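Local structure of glucokinase (Streptomyces griseus, 3VGL) at residues A[23-28]-A[302-307]; A[101-106]-A[142-147]; A[107-112]-A[125-130]; A[138-143]-A[249-254]; A[256-261]-A[268-273]. The protein probably catalyses the ATP-dependent phosphorylation of D-glucose to glucose 6-phosphate, as a zinc-containing glucokinase of the ROK family. All coordinates share one frame; numbering follows the deposited sequence.

Contact 1. Residues A[23-28]-A[302-307]; sequences GRILST and GLVGAA
V304, on helix 301-311, reaches across to G23 and I25 in the loop that leads to strand 29-32. From CB its side chain forks into two methyls with separate tasks. CG2 faces I25 and lies 3.6 Å from I25 CG1; it stands equally far, 3.6 Å, from I25 CD1, so it meets the whole outer bond of the isoleucine rather than its end alone. The two side chains cross at about a right angle. CG1 lies anti to the backbone N (chi1 172°), which turns it toward the loop backbone, 4.1 Å from G23 O. G23 adopts a positive phi (74°), a conformation that favours glycine, and its CA is 6.1 Å from V304 CA. I25 in turn places CG1 beside its backbone N (chi1 -59°) and continues extended to CD1, out to the helix. An alanine at V304 would keep CB but is likely to leave both I25 and the G23 backbone without their methyl partners, opening a gap under the loop. V304 also touches F116 of helix 105-116; elsewhere on the helix L303 packs on A15 and V19 of strand 13-19, and A306 on A108 of helix 105-116.

Contact 2. Residues A[101-106]-A[142-147]; sequences VVENDA and NKLRRG. With NA (sodium ion), chain C; BGC (beta-D-glucopyranose), chain D.
E103 OE1 accepts from R146 NE at 2.8 Å, an almost straight bond (175°) that uses the syn lone pair of the oxygen and lies in the guanidinium plane. R146 NH2 donates to E103 OE2 at 3.0 Å, more bent (147°) and tilted out of both planes. The arginine thus grips the carboxylate side-on, one nitrogen to each oxygen, with the two flat groups nearly coplanar at 29°. The chain of R146 runs extended from CG to NE before the guanidinium turns to present that edge, whereas E103 bends at chi2 to meet it. L144 CD2 lies over one face of the guanidinium, 3.4 Å above its plane and offset toward the rim. With a leucine in place of R146, the buried E103 carboxylate is likely to lose its two-point mate, and L144 CD2 the flat group it lies over. Just along the chain from E103, N104 and D105 hold the substrate. N104 OD1 coordinates the sodium ion at 2.4 Å. The amide nitrogen N104 ND2 donates to glucose O4 at 3.2 Å; D105 OD1 accepts from O4 at 2.6 Å and D105 OD2 from O6 at 2.7 Å. The ion pair therefore ties the end of strand 100-104 to the 142-147 segment, close in sequence to D105, which holds O6, the hydroxyl that a glucokinase phosphorylates.

Contact 3. Residues A[107-112]-A[125-130]; sequences NAAAWG and VICITL. With NA (sodium ion), chain C.
A110 and C127 meet where helix 105-116 lies across strand 125-130, part of an actin-like (ASKHA) fold of the ROK family; the strand belongs to the second of its two five-stranded sheets. The closest touch is methyl on methylene, A110 CB to C127 CB at 3.7 Å. One residue earlier on the helix, A109 CB lies 3.9 Å from T129 CG2 and 4.3 Å from C127 SG, so this alanine sits over the two strand residues that face the helix. With only methyls on the helical side the backbones come close: A110 CA and C127 CA are 5.3 Å apart, and the short axes approach to 8.0 Å at an angle of 127°. The sulfur of C127 stands anti to its own backbone N (chi1 179°), which swings it along the strand toward A109. T129 turns CG2 to the helix and its hydroxyl elsewhere, where OG1 makes a weak hydrogen bond with G135 N. Behind the strand, I126 and I128 pack on L247 of helix 227-251, and backbone bonds join the strand to 134-140 on one flank and 255-259 on the other. The far side of the helix is backed by helix 301-311, through A108 on A306 and W111 on L309; W111 NE1 also bonds D308 OD2. At the start of this segment N107 bends its amide back to a sodium ion, which it shares with N104 OD1, G136 O and two waters, N107 OD1 lying 2.5 Å from the metal.

Contact 4. Residues A[138-143]-A[249-254]; sequences IIIGNK and SLFDPS
F251 wedges its ring against I138 and I140, two isoleucines on the same side of strand 134-140. These apolar contacts carry the whole meeting of the two segments. I138 CD1 approaches obliquely, 3.7 Å from F251 CZ, with I138 CG1 close behind at 4.0 Å from the same atom. I140 CD1 comes instead to the ring's edge, near its plane, and stands 4.0 Å from F251 CD1. Both isoleucines place CG1 beside the backbone N and run extended to CD1, which sends their ends out to the phenylalanine; each crosses it at about a right angle. Backbone hydrogen bonds close the hairpin: I140 N donates to K143 O at 3.0 Å, and K143 N to I140 O at 3.2 Å, forming a type I' turn over G141 and N142. On the other segment, D252, with positive phi, ends the helix just after F251. A further layer is a neighbouring subunit: its F251 ring meets this one, its I140 packs on I140, and its F149 N and V151 N bond D252 OD2. The strand leading into a two-residue beta hairpin thus packs, through I138 and I140, on the last turn of helix 227-251 at a subunit interface of the assembly.

Contact 5. Residues A[256-261]-A[268-273]; sequences FIVGGG and LVLDPI. With ANP (phosphoaminophosphonic acid-adenylate ester), chain E.
V258 and L270 lie side by side and point opposite ways, the valine coming off strand 255-259 and the leucine off helix 267-280. V258 CG2 meets L270 CD1 at 4.0 Å, while V258 CB is 4.1 Å from both L270 CD1 and L270 CD2, so the leucine fork straddles the base of the valine. L270 starts off along the helix flank, and its chi1 of -98°, away from a staggered value, accompanies the swing of its methyls onto the strand. The other valine methyl, CG1, lies anti to the backbone N (chi1 -177°) and heads for I273, at a looser 4.4 Å from I273 CD1. Two helix residues one turn apart thus bracket a single strand residue. V258 also rests on I128 and L130 of strand 125-130, and I273 on L130 and on L244 of helix 227-251. Past V258 the strand runs into G259, G260 and G261. G261 N donates to O2A of the nucleotide analogue at 2.9 Å (158°), and a side chain on G261 would run into its O1A. A strand followed by a glycine-rich phosphate-binding turn and a covering helix is the first half of a beta-alpha-beta unit, here in the nucleotide site of an actin-like kinase.

In the fold
Helix 105-116 is the hub: contact 2 ends at its start, contact 3 runs along its body, and A108 CB packs 3.5 Å from G302 O of contact 1. Contacts 2 and 3 have centres 9 Å apart and share the sodium ion and its two waters beside glucose. Contacts 3, 4 and 5 draw on one sheet, in which V125 N lies 2.9 Å from I139 O and I128 O 2.8 Å from G259 N. Contact 5 reaches the nucleotide analogue and contact 2 the sugar, their centres about 21 Å apart. Contacts 1 and 4, 24 Å apart between centres, lie away from the glucose, nucleotide and metal sites, contact 4 at a subunit interface.

Contact 1. Residues A[23-28]-A[302-307]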
# COMPACT_ATOMS: atom_id res chain seq x y z
N GLY A 23 -8.01 22.21 37.58
CA GLY A 23 -7.22 21.16 36.95
C GLY A 23 -5.84 20.98 37.54
O GLY A 23 -4.96 20.40 36.91
N ARG A 24 -5.63 21.47 38.76
CA ARG A 24 -4.37 21.24 39.43
C ARG A 24 -4.41 19.82 39.95
O ARG A 24 -5.40 19.39 40.54
CB ARG A 24 -4.16 22.20 40.61
CG ARG A 24 -4.54 23.65 40.35
CD ARG A 24 -3.62 24.33 39.38
NE ARG A 24 -3.77 25.78 39.46
CZ ARG A 24 -3.70 26.61 38.42
NH1 ARG A 24 -3.50 26.13 37.19
NH2 ARG A 24 -3.85 27.91 38.61
N ILE A 25 -3.32 19.11 39.72
CA ILE A 25 -3.16 17.77 40.22
C ILE A 25 -2.61 17.86 41.65
O ILE A 25 -1.55 18.48 41.88
CB ILE A 25 -2.24 16.94 39.30
CG1 ILE A 25 -2.82 16.89 37.87
CG2 ILE A 25 -2.06 15.55 39.83
CD1 ILE A 25 -1.88 16.32 36.84
N LEU A 26 -3.34 17.30 42.60
CA LEU A 26 -2.95 17.33 44.02
C LEU A 26 -2.32 16.05 44.55
O LEU A 26 -1.75 16.05 45.65
CB LEU A 26 -4.13 17.72 44.92
CG LEU A 26 -4.91 18.98 44.60
CD1 LEU A 26 -5.96 19.17 45.68
CD2 LEU A 26 -3.99 20.19 44.51
N SER A 27 -2.43 14.95 43.81
CA SER A 27 -1.79 13.70 44.20
C SER A 27 -1.53 12.84 42.97
O SER A 27 -2.15 13.04 41.94
CB SER A 27 -2.66 12.93 45.19
OG SER A 27 -3.82 12.40 44.57
N THR A 28 -0.63 11.87 43.14
CA THR A 28 -0.20 10.97 42.07
C THR A 28 -0.18 9.54 42.57
O THR A 28 0.34 9.25 43.64
CB THR A 28 1.24 11.34 41.61
OG1 THR A 28 1.28 12.72 41.23
CG2 THR A 28 1.71 10.46 40.45
N GLY A 302 -5.24 12.88 30.37
CA GLY A 302 -6.39 12.00 30.47
C GLY A 302 -6.94 11.94 31.88
O GLY A 302 -8.15 11.98 32.09
N LEU A 303 -6.05 11.84 32.87
CA LEU A 303 -6.55 11.76 34.25
C LEU A 303 -7.17 13.07 34.68
O LEU A 303 -8.20 13.08 35.35
CB LEU A 303 -5.50 11.23 35.23
CG LEU A 303 -4.38 12.04 35.86
CD1 LEU A 303 -4.90 12.98 36.99
CD2 LEU A 303 -3.34 11.11 36.45
N VAL A 304 -6.58 14.19 34.25
CA VAL A 304 -7.16 15.52 34.52
C VAL A 304 -8.52 15.66 33.84
O VAL A 304 -9.52 16.04 34.46
CB VAL A 304 -6.21 16.66 34.12
CG1 VAL A 304 -6.90 18.03 34.24
CG2 VAL A 304 -4.92 16.60 34.98
N GLY A 305 -8.59 15.36 32.54
CA GLY A 305 -9.85 15.45 31.87
C GLY A 305 -10.91 14.53 32.43
O GLY A 305 -12.06 14.92 32.53
N ALA A 306 -10.53 13.29 32.78
CA ALA A 306 -11.48 12.35 33.35
C ALA A 306 -12.02 12.82 34.70
O ALA A 306 -13.22 12.73 34.95
CB ALA A 306 -10.85 10.96 33.49
N ALA A 307 -11.13 13.36 35.53
CA ALA A 307 -11.52 13.98 36.82
C ALA A 307 -12.53 15.09 36.57
O ALA A 307 -13.55 15.18 37.26
CB ALA A 307 -10.31 14.53 37.55

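Contact 2. Residues A[101-106]-A[142-147]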
# COMPACT_ATOMS: atom_id res chain seq x y z
N VAL A 101 -17.99 8.08 36.41
CA VAL A 101 -18.30 8.26 34.99
C VAL A 101 -17.15 7.59 34.27
O VAL A 101 -16.03 7.68 34.73
CB VAL A 101 -18.41 9.74 34.60
CG1 VAL A 101 -17.11 10.48 34.82
CG2 VAL A 101 -18.86 9.88 33.14
N VAL A 102 -17.45 6.89 33.18
CA VAL A 102 -16.41 6.26 32.37
C VAL A 102 -16.36 6.96 31.02
O VAL A 102 -17.38 7.05 30.33
CB VAL A 102 -16.67 4.74 32.18
CG1 VAL A 102 -15.67 4.12 31.20
CG2 VAL A 102 -16.60 4.03 33.53
N GLU A 103 -15.20 7.48 30.65
CA GLU A 103 -15.03 8.13 29.35
C GLU A 103 -13.89 7.41 28.64
O GLU A 103 -13.03 6.81 29.26
CB GLU A 103 -14.67 9.62 29.53
CG GLU A 103 -15.76 10.45 30.23
CD GLU A 103 -16.78 11.08 29.29
OE1 GLU A 103 -16.81 10.77 28.07
OE2 GLU A 103 -17.59 11.90 29.79
N ASN A 104 -13.84 7.49 27.31
CA ASN A 104 -12.64 7.04 26.62
C ASN A 104 -11.45 7.90 27.04
O ASN A 104 -11.58 9.11 27.25
CB ASN A 104 -12.88 7.09 25.11
CG ASN A 104 -11.60 6.96 24.32
OD1 ASN A 104 -10.99 7.97 23.96
ND2 ASN A 104 -11.18 5.72 24.06
N ASP A 105 -10.28 7.26 27.17
CA ASP A 105 -9.09 7.95 27.68
C ASP A 105 -8.64 9.13 26.86
O ASP A 105 -8.20 10.12 27.42
CB ASP A 105 -7.91 6.97 27.87
CG ASP A 105 -7.44 6.31 26.58
OD1 ASP A 105 -8.25 6.13 25.66
OD2 ASP A 105 -6.24 5.96 26.48
N ALA A 106 -8.70 9.02 25.54
CA ALA A 106 -8.24 10.11 24.72
C ALA A 106 -9.32 11.19 24.58
O ALA A 106 -9.01 12.36 24.40
CB ALA A 106 -7.77 9.58 23.36
N ASN A 142 -16.83 23.92 21.01
CA ASN A 142 -16.58 23.98 22.46
C ASN A 142 -17.13 22.80 23.28
O ASN A 142 -17.29 22.90 24.51
CB ASN A 142 -17.07 25.34 23.03
CG ASN A 142 -16.50 26.50 22.26
OD1 ASN A 142 -17.15 27.04 21.37
ND2 ASN A 142 -15.27 26.87 22.57
N LYS A 143 -17.40 21.68 22.60
CA LYS A 143 -17.99 20.51 23.23
C LYS A 143 -17.28 19.24 22.80
O LYS A 143 -16.95 19.08 21.63
CB LYS A 143 -19.45 20.36 22.82
CG LYS A 143 -20.39 21.43 23.39
CD LYS A 143 -21.75 20.83 23.66
CE LYS A 143 -22.70 21.03 22.51
NZ LYS A 143 -24.11 21.09 23.01
N LEU A 144 -17.08 18.33 23.75
CA LEU A 144 -16.58 16.99 23.44
C LEU A 144 -17.61 16.22 22.62
O LEU A 144 -18.81 16.20 22.96
CB LEU A 144 -16.24 16.26 24.75
CG LEU A 144 -15.59 14.89 24.66
CD1 LEU A 144 -14.21 14.93 23.98
CD2 LEU A 144 -15.48 14.28 26.07
N ARG A 145 -17.17 15.60 21.52
CA ARG A 145 -18.08 14.86 20.65
C ARG A 145 -17.78 13.37 20.65
O ARG A 145 -16.74 12.93 20.15
CB ARG A 145 -18.02 15.39 19.22
CG ARG A 145 -18.20 16.90 19.08
CD ARG A 145 -19.59 17.35 19.51
NE ARG A 145 -19.69 18.80 19.43
CZ ARG A 145 -20.84 19.48 19.49
NH1 ARG A 145 -22.00 18.84 19.59
NH2 ARG A 145 -20.82 20.80 19.43
N ARG A 146 -18.71 12.60 21.20
CA ARG A 146 -18.55 11.16 21.36
C ARG A 146 -19.28 10.36 20.28
O ARG A 146 -19.12 9.14 20.19
CB ARG A 146 -19.02 10.73 22.77
CG ARG A 146 -18.29 11.45 23.91
CD ARG A 146 -19.03 11.16 25.20
NE ARG A 146 -18.60 11.98 26.33
CZ ARG A 146 -19.04 13.20 26.60
NH1 ARG A 146 -19.92 13.81 25.79
NH2 ARG A 146 -18.59 13.83 27.68
N GLY A 147 -20.09 11.03 19.47
CA GLY A 147 -20.87 10.40 18.41
C GLY A 147 -22.15 9.73 18.89
O GLY A 147 -22.45 9.73 20.10
NA NA C . -11.38 8.72 21.76
C2 BGC D . -8.10 2.25 21.63
C3 BGC D . -8.64 3.62 22.02
C4 BGC D . -7.70 4.33 23.00
C5 BGC D . -6.30 4.31 22.41
C6 BGC D . -5.28 4.97 23.34
C1 BGC D . -6.68 2.41 21.11
O1 BGC D . -6.10 1.16 20.83
O2 BGC D . -8.92 1.75 20.55
O3 BGC D . -9.91 3.52 22.58
O4 BGC D . -8.12 5.68 23.15
O5 BGC D . -5.88 2.98 22.14
O6 BGC D . -5.23 4.31 24.59
O HOH W 1 -13.02 6.92 21.43
O HOH W 2 -9.68 7.09 21.21

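Contact 3. Residues A[107-112]-A[125-130]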
# COMPACT_ATOMS: atom_id res chain seq x y z
N ASN A 107 -10.60 10.80 24.69
CA ASN A 107 -11.67 11.78 24.83
C ASN A 107 -11.40 12.63 26.07
O ASN A 107 -11.44 13.85 26.02
CB ASN A 107 -13.04 11.10 24.98
CG ASN A 107 -13.56 10.51 23.68
OD1 ASN A 107 -12.89 10.53 22.62
ND2 ASN A 107 -14.76 9.97 23.75
N ALA A 108 -11.01 11.96 27.15
CA ALA A 108 -10.73 12.65 28.42
C ALA A 108 -9.50 13.56 28.28
O ALA A 108 -9.51 14.72 28.73
CB ALA A 108 -10.57 11.64 29.54
N ALA A 109 -8.45 13.07 27.60
CA ALA A 109 -7.26 13.90 27.35
C ALA A 109 -7.62 15.17 26.56
O ALA A 109 -7.13 16.26 26.88
CB ALA A 109 -6.18 13.08 26.62
N ALA A 110 -8.44 15.02 25.51
CA ALA A 110 -8.89 16.17 24.72
C ALA A 110 -9.58 17.20 25.61
O ALA A 110 -9.28 18.41 25.55
CB ALA A 110 -9.83 15.72 23.61
N TRP A 111 -10.50 16.71 26.43
CA TRP A 111 -11.21 17.57 27.36
C TRP A 111 -10.25 18.27 28.34
O TRP A 111 -10.36 19.49 28.57
CB TRP A 111 -12.31 16.78 28.09
CG TRP A 111 -13.14 17.65 28.98
CD1 TRP A 111 -13.10 17.71 30.34
CD2 TRP A 111 -14.10 18.63 28.56
NE1 TRP A 111 -13.99 18.67 30.80
CE2 TRP A 111 -14.62 19.24 29.73
CE3 TRP A 111 -14.58 19.06 27.30
CZ2 TRP A 111 -15.60 20.25 29.68
CZ3 TRP A 111 -15.54 20.06 27.26
CH2 TRP A 111 -16.05 20.64 28.45
N GLY A 112 -9.30 17.52 28.91
CA GLY A 112 -8.31 18.11 29.85
C GLY A 112 -7.52 19.22 29.20
O GLY A 112 -7.31 20.28 29.78
N VAL A 125 -10.87 21.78 18.30
CA VAL A 125 -9.53 21.18 18.38
C VAL A 125 -9.62 19.68 18.27
O VAL A 125 -10.63 19.08 18.63
CB VAL A 125 -8.73 21.56 19.67
CG1 VAL A 125 -8.49 23.06 19.74
CG2 VAL A 125 -9.39 21.04 20.93
N ILE A 126 -8.54 19.08 17.79
CA ILE A 126 -8.46 17.62 17.69
C ILE A 126 -7.23 17.14 18.46
O ILE A 126 -6.14 17.65 18.24
CB ILE A 126 -8.38 17.18 16.21
CG1 ILE A 126 -9.64 17.58 15.42
CG2 ILE A 126 -8.13 15.67 16.09
CD1 ILE A 126 -10.96 16.89 15.89
N CYS A 127 -7.43 16.14 19.31
CA CYS A 127 -6.36 15.52 20.08
C CYS A 127 -6.06 14.12 19.56
O CYS A 127 -6.97 13.35 19.19
CB CYS A 127 -6.78 15.42 21.54
SG CYS A 127 -5.58 14.63 22.64
N ILE A 128 -4.76 13.80 19.48
CA ILE A 128 -4.32 12.41 19.32
C ILE A 128 -3.41 12.08 20.47
O ILE A 128 -2.65 12.94 20.93
CB ILE A 128 -3.59 12.11 17.98
CG1 ILE A 128 -2.22 12.80 17.87
CG2 ILE A 128 -4.48 12.49 16.80
CD1 ILE A 128 -1.35 12.21 16.72
N THR A 129 -3.52 10.86 20.98
CA THR A 129 -2.59 10.43 22.02
C THR A 129 -1.74 9.29 21.46
O THR A 129 -2.26 8.40 20.77
CB THR A 129 -3.28 10.02 23.32
OG1 THR A 129 -4.16 8.91 23.08
CG2 THR A 129 -4.07 11.21 23.93
N LEU A 130 -0.44 9.35 21.74
CA LEU A 130 0.50 8.33 21.29
C LEU A 130 1.02 7.59 22.50
O LEU A 130 1.74 8.15 23.31
CB LEU A 130 1.67 9.02 20.55
CG LEU A 130 1.31 9.81 19.30
CD1 LEU A 130 2.54 10.53 18.77
CD2 LEU A 130 0.71 8.88 18.22
NA NA C . -11.38 8.72 21.76
O HOH W 1 -13.02 6.92 21.43
O HOH W 2 -9.68 7.09 21.21

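Contact 4. Residues A[138-143]-A[249-254]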
# COMPACT_ATOMS: atom_id res chain seq x y z
N ILE A 138 -12.27 14.66 20.15
CA ILE A 138 -12.85 15.69 19.27
C ILE A 138 -13.53 16.76 20.11
O ILE A 138 -14.46 16.47 20.87
CB ILE A 138 -13.91 15.07 18.34
CG1 ILE A 138 -13.31 14.02 17.41
CG2 ILE A 138 -14.61 16.16 17.48
CD1 ILE A 138 -14.36 13.11 16.85
N ILE A 139 -13.07 17.99 19.97
CA ILE A 139 -13.80 19.16 20.49
C ILE A 139 -14.28 19.94 19.27
O ILE A 139 -13.47 20.42 18.46
CB ILE A 139 -12.93 20.07 21.35
CG1 ILE A 139 -12.28 19.33 22.53
CG2 ILE A 139 -13.75 21.30 21.83
CD1 ILE A 139 -13.23 18.76 23.55
N ILE A 140 -15.60 20.04 19.11
CA ILE A 140 -16.21 20.83 18.05
C ILE A 140 -17.24 21.74 18.68
O ILE A 140 -18.09 21.27 19.46
CB ILE A 140 -16.83 19.95 16.95
CG1 ILE A 140 -15.73 19.30 16.09
CG2 ILE A 140 -17.76 20.78 16.05
CD1 ILE A 140 -16.23 18.25 15.13
N GLY A 141 -17.18 23.02 18.35
CA GLY A 141 -18.09 24.01 18.95
C GLY A 141 -18.05 23.97 20.47
O GLY A 141 -19.10 23.97 21.14
N ASN A 142 -16.83 23.92 21.01
CA ASN A 142 -16.58 23.98 22.46
C ASN A 142 -17.13 22.80 23.28
O ASN A 142 -17.29 22.90 24.51
CB ASN A 142 -17.07 25.34 23.03
CG ASN A 142 -16.50 26.50 22.26
OD1 ASN A 142 -17.15 27.04 21.37
ND2 ASN A 142 -15.27 26.87 22.57
N LYS A 143 -17.40 21.68 22.60
CA LYS A 143 -17.99 20.51 23.23
C LYS A 143 -17.28 19.24 22.80
O LYS A 143 -16.95 19.08 21.63
CB LYS A 143 -19.45 20.36 22.82
CG LYS A 143 -20.39 21.43 23.39
CD LYS A 143 -21.75 20.83 23.66
CE LYS A 143 -22.70 21.03 22.51
NZ LYS A 143 -24.11 21.09 23.01
N SER A 249 -7.92 17.37 6.76
CA SER A 249 -8.91 17.19 5.67
C SER A 249 -10.29 16.89 6.23
O SER A 249 -11.29 17.40 5.71
CB SER A 249 -8.48 16.09 4.71
OG SER A 249 -7.34 16.56 4.03
N LEU A 250 -10.33 16.10 7.30
CA LEU A 250 -11.58 15.67 7.93
C LEU A 250 -12.24 16.78 8.76
O LEU A 250 -13.42 17.11 8.54
CB LEU A 250 -11.34 14.44 8.79
CG LEU A 250 -11.10 13.18 7.96
CD1 LEU A 250 -10.07 12.26 8.62
CD2 LEU A 250 -12.43 12.44 7.80
N PHE A 251 -11.47 17.37 9.68
CA PHE A 251 -12.03 18.25 10.73
C PHE A 251 -11.67 19.72 10.59
O PHE A 251 -12.37 20.59 11.13
CB PHE A 251 -11.54 17.80 12.12
CG PHE A 251 -12.06 16.47 12.56
CD1 PHE A 251 -13.36 16.35 13.06
CD2 PHE A 251 -11.24 15.33 12.53
CE1 PHE A 251 -13.85 15.10 13.49
CE2 PHE A 251 -11.74 14.08 12.95
CZ PHE A 251 -13.04 13.98 13.45
N ASP A 252 -10.58 20.01 9.88
CA ASP A 252 -10.06 21.40 9.78
C ASP A 252 -10.10 22.19 11.11
O ASP A 252 -10.74 23.26 11.18
CB ASP A 252 -10.82 22.17 8.67
CG ASP A 252 -10.23 23.55 8.38
OD1 ASP A 252 -8.99 23.69 8.40
OD2 ASP A 252 -11.02 24.49 8.10
N PRO A 253 -9.44 21.69 12.18
CA PRO A 253 -9.47 22.38 13.48
C PRO A 253 -8.48 23.55 13.50
O PRO A 253 -7.65 23.66 12.60
CB PRO A 253 -9.01 21.29 14.44
CG PRO A 253 -7.97 20.57 13.62
CD PRO A 253 -8.57 20.49 12.22
N SER A 254 -8.54 24.39 14.53
CA SER A 254 -7.53 25.43 14.68
C SER A 254 -6.22 24.84 15.23
O SER A 254 -5.14 25.39 14.97
CB SER A 254 -8.04 26.53 15.61
OG SER A 254 -8.45 25.99 16.85

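Contact 5. Residues A[256-261]-A[268-273]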
# COMPACT_ATOMS: atom_id res chain seq x y z
N PHE A 256 -4.17 20.93 16.46
CA PHE A 256 -3.95 19.54 16.86
C PHE A 256 -3.13 19.52 18.13
O PHE A 256 -2.17 20.29 18.26
CB PHE A 256 -3.21 18.77 15.77
CG PHE A 256 -4.02 18.59 14.54
CD1 PHE A 256 -5.08 17.69 14.54
CD2 PHE A 256 -3.80 19.38 13.40
CE1 PHE A 256 -5.89 17.55 13.41
CE2 PHE A 256 -4.61 19.21 12.24
CZ PHE A 256 -5.65 18.30 12.27
N ILE A 257 -3.53 18.66 19.06
CA ILE A 257 -2.84 18.53 20.35
C ILE A 257 -2.40 17.09 20.47
O ILE A 257 -3.23 16.18 20.39
CB ILE A 257 -3.73 18.96 21.52
CG1 ILE A 257 -4.27 20.38 21.30
CG2 ILE A 257 -2.96 18.86 22.84
CD1 ILE A 257 -5.37 20.80 22.26
N VAL A 258 -1.10 16.89 20.64
CA VAL A 258 -0.52 15.55 20.70
C VAL A 258 -0.22 15.21 22.15
O VAL A 258 0.58 15.91 22.80
CB VAL A 258 0.78 15.47 19.85
CG1 VAL A 258 1.33 14.04 19.89
CG2 VAL A 258 0.47 15.84 18.40
N GLY A 259 -0.87 14.15 22.65
CA GLY A 259 -0.71 13.71 24.04
C GLY A 259 -0.17 12.29 24.06
O GLY A 259 0.50 11.83 23.11
N GLY A 260 -0.44 11.59 25.15
CA GLY A 260 0.16 10.28 25.39
C GLY A 260 1.47 10.42 26.14
O GLY A 260 2.00 11.52 26.26
N GLY A 261 1.98 9.31 26.67
CA GLY A 261 3.26 9.34 27.36
C GLY A 261 4.39 10.00 26.61
O GLY A 261 5.15 10.75 27.20
N LEU A 268 11.01 17.53 21.24
CA LEU A 268 11.79 16.39 20.73
C LEU A 268 10.96 15.57 19.74
O LEU A 268 11.44 15.21 18.66
CB LEU A 268 12.30 15.50 21.86
CG LEU A 268 13.14 14.28 21.42
CD1 LEU A 268 14.55 14.66 20.94
CD2 LEU A 268 13.20 13.24 22.54
N VAL A 269 9.71 15.32 20.11
CA VAL A 269 8.76 14.60 19.25
C VAL A 269 7.83 15.54 18.47
O VAL A 269 7.49 15.25 17.32
CB VAL A 269 7.99 13.52 20.06
CG1 VAL A 269 7.13 14.13 21.16
CG2 VAL A 269 7.16 12.62 19.14
N LEU A 270 7.45 16.68 19.05
CA LEU A 270 6.51 17.57 18.37
C LEU A 270 7.09 18.24 17.12
O LEU A 270 6.37 18.45 16.13
CB LEU A 270 5.91 18.63 19.31
CG LEU A 270 4.53 18.37 19.91
CD1 LEU A 270 3.45 18.41 18.82
CD2 LEU A 270 4.50 17.03 20.67
N ASP A 271 8.38 18.59 17.15
CA ASP A 271 8.99 19.27 16.01
C ASP A 271 8.99 18.40 14.74
O ASP A 271 8.50 18.85 13.71
CB ASP A 271 10.37 19.82 16.37
CG ASP A 271 11.06 20.51 15.18
OD1 ASP A 271 10.63 21.61 14.77
OD2 ASP A 271 12.04 19.93 14.66
N PRO A 272 9.46 17.12 14.84
CA PRO A 272 9.34 16.30 13.63
C PRO A 272 7.89 16.04 13.22
O PRO A 272 7.61 15.97 12.02
CB PRO A 272 10.05 14.99 13.99
CG PRO A 272 10.31 15.05 15.48
CD PRO A 272 10.34 16.50 15.84
N ILE A 273 6.98 15.90 14.19
CA ILE A 273 5.57 15.66 13.83
C ILE A 273 4.98 16.88 13.09
O ILE A 273 4.32 16.75 12.05
CB ILE A 273 4.72 15.31 15.05
CG1 ILE A 273 5.13 13.91 15.52
CG2 ILE A 273 3.24 15.34 14.70
CD1 ILE A 273 4.34 13.39 16.78
PB ANP E . -0.55 3.91 28.28
O1B ANP E . -0.78 3.60 26.79
O2B ANP E . -0.62 2.73 29.21
N3B ANP E . -1.71 5.06 28.80
PA ANP E . 1.77 5.56 27.64
O1A ANP E . 2.97 5.95 28.51
O2A ANP E . 0.86 6.63 27.11
O3A ANP E . 0.94 4.45 28.47
O5' ANP E . 2.27 4.70 26.38
C5' ANP E . 3.15 3.58 26.53
C4' ANP E . 3.94 3.39 25.26
O4' ANP E . 4.59 4.62 24.90
C3' ANP E . 5.04 2.38 25.47
O3' ANP E . 5.33 1.80 24.20
C2' ANP E . 6.18 3.25 25.91
O2' ANP E . 7.44 2.66 25.66
C1' ANP E . 6.00 4.53 25.10
N9 ANP E . 6.37 5.72 25.89
C8 ANP E . 5.77 6.20 26.99
N7 ANP E . 6.40 7.34 27.43
C5 ANP E . 7.39 7.57 26.55
C6 ANP E . 8.48 8.58 26.39
N6 ANP E . 8.61 9.62 27.26
N1 ANP E . 9.29 8.45 25.32
C2 ANP E . 9.21 7.44 24.42
N3 ANP E . 8.25 6.48 24.52
C4 ANP E . 7.37 6.52 25.54